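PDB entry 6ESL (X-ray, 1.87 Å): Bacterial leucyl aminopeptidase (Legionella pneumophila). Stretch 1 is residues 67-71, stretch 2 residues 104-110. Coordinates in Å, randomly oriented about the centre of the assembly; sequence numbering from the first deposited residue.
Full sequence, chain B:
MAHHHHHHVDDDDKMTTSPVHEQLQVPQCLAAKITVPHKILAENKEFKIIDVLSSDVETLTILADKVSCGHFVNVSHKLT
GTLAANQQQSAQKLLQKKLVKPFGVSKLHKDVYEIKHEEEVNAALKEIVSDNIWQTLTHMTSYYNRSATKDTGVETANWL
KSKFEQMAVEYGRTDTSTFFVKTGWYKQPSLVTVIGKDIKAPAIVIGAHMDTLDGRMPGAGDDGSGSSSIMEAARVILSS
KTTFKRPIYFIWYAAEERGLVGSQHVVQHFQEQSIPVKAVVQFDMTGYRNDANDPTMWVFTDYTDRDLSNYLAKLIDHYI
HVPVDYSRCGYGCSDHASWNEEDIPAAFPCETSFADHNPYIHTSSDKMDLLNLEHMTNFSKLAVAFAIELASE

Stretch 1, residues 67-71: VSCGH
Stretch 2 104-110: GVSKLHK

Contact between residues 67-71 and 104-110 of the Legionella pneumophila leucyl aminopeptidase, two segments of one chain that bury about 200 Å² between them, both sides summed. Val-67 (phi/psi -68/-28) is still helical; Ser-68, at 59/35, is the first residue to leave helical angles, and its positive phi turns the chain into an irregular run through Cys-69 (-121/10) and Gly-70 (132/167). The facing segment is also without regular structure: extended from Val-105 (-113/112) through Ser-106 (-70/144) and Lys-107 (-94/132), then bent at Leu-108 (-113/-13) and His-109 (-122/26). The CA atoms of Cys-69 and Leu-108 lie 6.0 Å apart, those of Gly-70 and Ser-106 7.8 Å.

Ser-68 and His-109 form the polar end of the contact and cover the most surface. His-109 points its CB toward the other segment with chi1 -56° (m) and chi2 -72°, which brings the ring edge to Ser-68. NE2 of His-109 donates to the carbonyl O of Ser-68 at 2.6 Å; the N-H...O angle of 138° makes this bond short but bent, with the oxygen near the ring plane. The same NE2 lies 2.9 Å from OG of Ser-68, a hydrogen-bonding pair. The Ser-68 side chain, its CB sideways and chi1 -166° (t), thus places OG on the same imidazole nitrogen as its own carbonyl.

Leu-108 supplies the apolar middle. With CB toward the other segment, chi1 -50° (m) and chi2 -171° (t), it lays CD1 against the backbone, 3.8 Å from O of Ser-68, 3.8 Å from C of Cys-69 and 3.9 Å from N of Gly-70. Cys-69 meets it through main-chain atoms: its CB points away (chi1 81°, p), and the residue is covalently bonded to a group elsewhere in the structure. Gly-70 has backbone angles at which a CB would jam against the carbonyl O of Cys-69, which by itself calls for glycine.

Beyond Leu-108, water bridges two carbonyls that cannot bond each other. O of Cys-69 and O of Ser-106 stand 4.0 Å apart, both acceptors. Water 1 donates to O of Cys-69 (2.7 Å) and O of Ser-106 (3.0 Å); water 2 donates to the same O of Cys-69 (2.8 Å) and O of Ser-106 (2.6 Å). Val-105, CB toward and chi1 -175° (t), brings CG1 to 4.2 Å from O of Cys-69. Lys-107 turns its CB away and makes no contact.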

ATOM      1  N   VAL B  67      19.295   4.676  18.534  1.00 43.00           N
ATOM      2  CA  VAL B  67      19.828   4.807  17.194  1.00 41.75           C
ATOM      3  C   VAL B  67      18.716   5.012  16.176  1.00 39.97           C
ATOM      4  O   VAL B  67      18.931   5.695  15.176  1.00 39.87           O
ATOM      5  CB  VAL B  67      20.756   3.626  16.832  1.00 40.56           C
ATOM      6  CG1 VAL B  67      21.029   3.592  15.296  1.00 40.19           C
ATOM      7  CG2 VAL B  67      22.008   3.659  17.691  1.00 41.46           C
ATOM      8  N   SER B  68      17.512   4.497  16.446  1.00 38.12           N
ATOM      9  CA  SER B  68      16.358   4.817  15.678  1.00 37.51           C
ATOM     10  C   SER B  68      16.469   4.460  14.196  1.00 38.81           C
ATOM     11  O   SER B  68      15.905   5.179  13.345  1.00 37.78           O
ATOM     12  CB  SER B  68      16.064   6.339  15.874  1.00 39.79           C
ATOM     13  OG  SER B  68      14.792   6.646  15.406  1.00 41.08           O
ATOM     14  N   CYS B  69      17.145   3.352  13.843  1.00 36.79           N
ATOM     15  CA  CYS B  69      17.148   2.867  12.485  1.00 36.95           C
ATOM     16  C   CYS B  69      16.588   1.427  12.322  1.00 35.94           C
ATOM     17  O   CYS B  69      16.617   0.855  11.226  1.00 34.96           O
ATOM     18  CB  CYS B  69      18.594   2.973  11.998  1.00 39.35           C
ATOM     19  SG  CYS B  69      19.679   1.632  12.527  1.00 39.74           S
ATOM     20  N   GLY B  70      15.989   0.900  13.396  1.00 33.76           N
ATOM     21  CA  GLY B  70      15.409  -0.463  13.403  1.00 33.50           C
ATOM     22  C   GLY B  70      15.861  -1.263  14.637  1.00 32.89           C
ATOM     23  O   GLY B  70      16.803  -0.884  15.333  1.00 33.01           O
ATOM     24  N   HIS B  71      15.193  -2.358  14.861  1.00 32.91           N
ATOM     25  CA  HIS B  71      15.492  -3.259  15.959  1.00 35.44           C
ATOM     26  C   HIS B  71      16.154  -4.488  15.380  1.00 35.65           C
ATOM     27  O   HIS B  71      16.877  -4.413  14.383  1.00 32.39           O
ATOM     28  CB  HIS B  71      14.212  -3.510  16.783  1.00 36.27           C
ATOM     29  CG  HIS B  71      13.824  -2.306  17.569  1.00 39.27           C
ATOM     30  ND1 HIS B  71      14.206  -2.157  18.893  1.00 41.27           N
ATOM     31  CD2 HIS B  71      13.274  -1.110  17.174  1.00 38.16           C
ATOM     32  CE1 HIS B  71      13.881  -0.934  19.286  1.00 42.14           C
ATOM     33  NE2 HIS B  71      13.340  -0.273  18.263  1.00 41.37           N
ATOM     34  N   GLY B 104      15.074  -5.991   2.535  1.00 59.31           N
ATOM     35  CA  GLY B 104      16.126  -5.610   3.434  1.00 58.44           C
ATOM     36  C   GLY B 104      15.636  -4.785   4.639  1.00 55.13           C
ATOM     37  O   GLY B 104      14.772  -5.255   5.454  1.00 52.56           O
ATOM     38  N   VAL B 105      16.293  -3.610   4.789  1.00 54.18           N
ATOM     39  CA  VAL B 105      16.228  -2.715   5.976  1.00 50.31           C
ATOM     40  C   VAL B 105      15.538  -1.398   5.620  1.00 48.54           C
ATOM     41  O   VAL B 105      16.121  -0.555   4.904  1.00 45.09           O
ATOM     42  CB  VAL B 105      17.596  -2.304   6.544  1.00 53.52           C
ATOM     43  CG1 VAL B 105      17.371  -1.492   7.830  1.00 52.19           C
ATOM     44  CG2 VAL B 105      18.532  -3.503   6.808  1.00 55.74           C
ATOM     45  N   SER B 106      14.339  -1.170   6.172  1.00 47.58           N
ATOM     46  CA  SER B 106      13.607   0.099   5.884  1.00 45.72           C
ATOM     47  C   SER B 106      14.267   1.329   6.520  1.00 46.93           C
ATOM     48  O   SER B 106      14.898   1.319   7.635  1.00 44.71           O
ATOM     49  CB  SER B 106      12.077   0.045   6.230  1.00 43.38           C
ATOM     50  OG  SER B 106      11.913  -0.176   7.598  1.00 42.59           O
ATOM     51  N   LYS B 107      14.168   2.405   5.747  1.00 48.57           N
ATOM     52  CA  LYS B 107      14.805   3.688   6.105  1.00 50.54           C
ATOM     53  C   LYS B 107      13.768   4.517   6.846  1.00 45.41           C
ATOM     54  O   LYS B 107      12.633   4.656   6.412  1.00 43.01           O
ATOM     55  CB  LYS B 107      15.378   4.395   4.866  1.00 53.10           C
ATOM     56  CG  LYS B 107      16.558   3.621   4.263  1.00 57.47           C
ATOM     57  CD  LYS B 107      17.096   4.339   3.010  1.00 61.69           C
ATOM     58  CE  LYS B 107      18.295   3.621   2.379  1.00 61.68           C
ATOM     59  NZ  LYS B 107      18.744   4.359   1.161  1.00 62.40           N
ATOM     60  N   LEU B 108      14.170   5.070   7.980  1.00 47.74           N
ATOM     61  CA  LEU B 108      13.210   5.718   8.937  1.00 50.24           C
ATOM     62  C   LEU B 108      13.357   7.244   9.076  1.00 52.53           C
ATOM     63  O   LEU B 108      12.467   7.883   9.649  1.00 52.78           O
ATOM     64  CB  LEU B 108      13.346   5.044  10.336  1.00 46.67           C
ATOM     65  CG  LEU B 108      13.291   3.506  10.344  1.00 43.50           C
ATOM     66  CD1 LEU B 108      13.201   3.070  11.798  1.00 41.82           C
ATOM     67  CD2 LEU B 108      12.043   3.059   9.597  1.00 43.39           C
ATOM     68  N   HIS B 109      14.462   7.784   8.569  1.00 59.53           N
ATOM     69  CA  HIS B 109      14.723   9.239   8.666  1.00 67.55           C
ATOM     70  C   HIS B 109      14.899   9.863   7.286  1.00 71.53           C
ATOM     71  O   HIS B 109      15.539  10.934   7.155  1.00 75.80           O
ATOM     72  CB  HIS B 109      15.894   9.472   9.608  1.00 67.12           C
ATOM     73  CG  HIS B 109      15.640   8.873  10.941  1.00 69.62           C
ATOM     74  ND1 HIS B 109      14.735   9.420  11.828  1.00 71.72           N
ATOM     75  CD2 HIS B 109      16.038   7.703  11.487  1.00 67.91           C
ATOM     76  CE1 HIS B 109      14.657   8.664  12.906  1.00 69.64           C
ATOM     77  NE2 HIS B 109      15.434   7.615  12.723  1.00 68.67           N
ATOM     78  N   LYS B 110      14.272   9.198   6.299  1.00 70.84           N
ATOM     79  CA  LYS B 110      14.260   9.587   4.905  1.00 74.15           C
ATOM     80  C   LYS B 110      13.117  10.626   4.776  1.00 76.36           C
ATOM     81  O   LYS B 110      12.155  10.611   5.593  1.00 74.67           O
ATOM     82  CB  LYS B 110      14.047   8.335   4.009  1.00 73.51           C
ATOM     83  CG  LYS B 110      14.560   8.401   2.563  1.00 75.04           C
ATOM     84  CD  LYS B 110      13.657   7.640   1.548  1.00 77.65           C
ATOM     85  CE  LYS B 110      13.474   6.138   1.853  1.00 72.05           C
ATOM     86  NZ  LYS B 110      12.724   5.337   0.843  1.00 66.59           N
TER
HETATM   87  O   HOH W   1      14.911  -0.694   9.867  1.00 32.57           O
HETATM   88  O   HOH W   2      17.238   1.953   8.678  1.00 38.92           O